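Local coordinates for conserved protein with 2 CBS domains (Pyrobaculum aerophilum, PDB 2RIH) that binds AMP through a pair of CBS domains (a Bateman module) and is probably an adenine-nucleotide sensor in a hyperthermophilic archaeon, at residues Leu117-Arg120 with Asp121-Glu125. Numbering follows the deposited sequence.
Sequences LSIR and DLCFE. With SO4 (sulfate ion), chain D.
S118 and D121 form a capping box where strand 113-118 of the second CBS domain turns into the short helix 119-123. The amide of S118 points at D121 OD2 (N to OD2 2.7 Å, 163° at the hydrogen), meeting the carboxylate on its anti side and a little out of its plane. In return S118 OG, anti to its own backbone nitrogen (chi1 170°), accepts from R120 N at 3.0 Å and also donates to O1 of a bound sulfate. D121 OD1 makes a salt bridge with K12, so both carboxylate oxygens are engaged. S118, R120 and D121 belong to an AMP site, and the sulfate, also held by H103 NE2, the G37 amide and, from the second subunit, R57 NH2, probably marks an anion pocket there.

The R120 and F124 side chains run alongside each other, guanidinium and ring planes nearly perpendicular at 87°, with R120 CG 4.1 Å from F124 CE2. Beyond a bend at chi3, R120 NH1 reaches sulfate O3 in a weak bond, while NE binds N100 of the second subunit. Replacing R120 by alanine is likely to cost the anion a positive partner and leave that asparagine without its mate. Against helix 89-99, the L117 and L122 side chains cross at about a right angle, touching through their CD2 methyls (3.8 Å). At the subunit contact, I119 CG1 lies 3.4 Å from SG of C123, the sulfur joined in a disulfide to C123 of the second subunit.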
loop_
_atom_site.group_PDB
_atom_site.type_symbol
_atom_site.label_atom_id
_atom_site.label_comp_id
_atom_site.label_asym_id
_atom_site.label_seq_id
_atom_site.Cartn_x
_atom_site.Cartn_y
_atom_site.Cartn_z
ATOM N N LEU A 117 4.258 3.887 -10.894
ATOM C CA LEU A 117 5.349 3.900 -9.944
ATOM C C LEU A 117 4.762 3.794 -8.536
ATOM O O LEU A 117 3.797 4.479 -8.202
ATOM C CB LEU A 117 6.137 5.201 -10.105
ATOM C CG LEU A 117 7.486 5.343 -9.407
ATOM C CD1 LEU A 117 8.544 4.475 -10.094
ATOM C CD2 LEU A 117 7.919 6.812 -9.391
ATOM N N SER A 118 5.350 2.919 -7.728
ATOM C CA SER A 118 4.933 2.710 -6.366
ATOM C C SER A 118 5.919 3.342 -5.386
ATOM O O SER A 118 7.071 3.595 -5.719
ATOM C CB SER A 118 4.860 1.211 -6.085
ATOM O OG SER A 118 4.671 0.981 -4.716
ATOM N N ILE A 119 5.446 3.563 -4.164
ATOM C CA ILE A 119 6.294 3.975 -3.060
ATOM C C ILE A 119 7.389 2.910 -2.771
ATOM O O ILE A 119 8.496 3.239 -2.338
ATOM C CB ILE A 119 5.428 4.279 -1.813
ATOM C CG1 ILE A 119 6.222 5.076 -0.783
ATOM C CG2 ILE A 119 4.856 2.987 -1.198
ATOM C CD1 ILE A 119 5.330 5.754 0.238
ATOM N N ARG A 120 7.087 1.645 -3.048
ATOM C CA ARG A 120 8.089 0.558 -2.983
ATOM C C ARG A 120 9.287 0.798 -3.882
ATOM O O ARG A 120 10.419 0.449 -3.524
ATOM C CB ARG A 120 7.491 -0.752 -3.467
ATOM C CG ARG A 120 6.838 -1.605 -2.451
ATOM C CD ARG A 120 6.080 -2.705 -3.190
ATOM N NE ARG A 120 6.109 -3.936 -2.441
ATOM C CZ ARG A 120 5.072 -4.563 -1.912
ATOM N NH1 ARG A 120 3.823 -4.132 -2.044
ATOM N NH2 ARG A 120 5.320 -5.669 -1.248
ATOM N N ASP A 121 9.024 1.340 -5.069
ATOM C CA ASP A 121 10.066 1.579 -6.072
ATOM C C ASP A 121 11.033 2.687 -5.664
ATOM O O ASP A 121 12.208 2.682 -6.057
ATOM C CB ASP A 121 9.433 1.941 -7.419
ATOM C CG ASP A 121 8.540 0.840 -7.968
ATOM O OD1 ASP A 121 9.019 -0.313 -8.098
ATOM O OD2 ASP A 121 7.362 1.136 -8.299
ATOM N N LEU A 122 10.535 3.636 -4.876
ATOM C CA LEU A 122 11.298 4.822 -4.516
ATOM C C LEU A 122 12.027 4.720 -3.186
ATOM O O LEU A 122 13.041 5.389 -2.977
ATOM C CB LEU A 122 10.355 6.023 -4.424
ATOM C CG LEU A 122 9.634 6.478 -5.683
ATOM C CD1 LEU A 122 8.674 7.599 -5.345
ATOM C CD2 LEU A 122 10.636 6.911 -6.742
ATOM N N CYS A 123 11.504 3.903 -2.279
ATOM C CA CYS A 123 11.861 4.039 -0.873
ATOM C C CYS A 123 12.780 2.972 -0.290
ATOM O O CYS A 123 13.097 3.029 0.896
ATOM C CB CYS A 123 10.577 4.142 -0.061
ATOM S SG CYS A 123 9.610 5.559 -0.563
ATOM N N PHE A 124 13.226 2.027 -1.117
ATOM C CA PHE A 124 14.117 0.959 -0.646
ATOM C C PHE A 124 15.611 1.198 -0.945
ATOM O O PHE A 124 16.452 1.094 -0.045
ATOM C CB PHE A 124 13.671 -0.393 -1.215
ATOM C CG PHE A 124 12.378 -0.933 -0.626
ATOM C CD1 PHE A 124 11.910 -0.528 0.623
ATOM C CD2 PHE A 124 11.664 -1.909 -1.310
ATOM C CE1 PHE A 124 10.728 -1.052 1.151
ATOM C CE2 PHE A 124 10.488 -2.451 -0.783
ATOM C CZ PHE A 124 10.020 -2.013 0.449
ATOM N N GLU A 125 15.950 1.519 -2.191
ATOM C CA GLU A 125 17.361 1.644 -2.572
ATOM C C GLU A 125 18.001 2.953 -2.093
ATOM O O GLU A 125 17.458 4.033 -2.303
ATOM C CB GLU A 125 17.526 1.516 -4.081
ATOM C CG GLU A 125 18.974 1.419 -4.499
ATOM C CD GLU A 125 19.165 1.363 -5.995
ATOM O OE1 GLU A 125 18.177 1.162 -6.729
ATOM O OE2 GLU A 125 20.318 1.534 -6.425
HETATM S S SO4 D . 2.768 -2.100 -5.042
HETATM O O1 SO4 D . 3.112 -1.155 -3.995
HETATM O O2 SO4 D . 3.880 -2.212 -5.976
HETATM O O3 SO4 D . 2.534 -3.408 -4.469
HETATM O O4 SO4 D . 1.580 -1.655 -5.740
#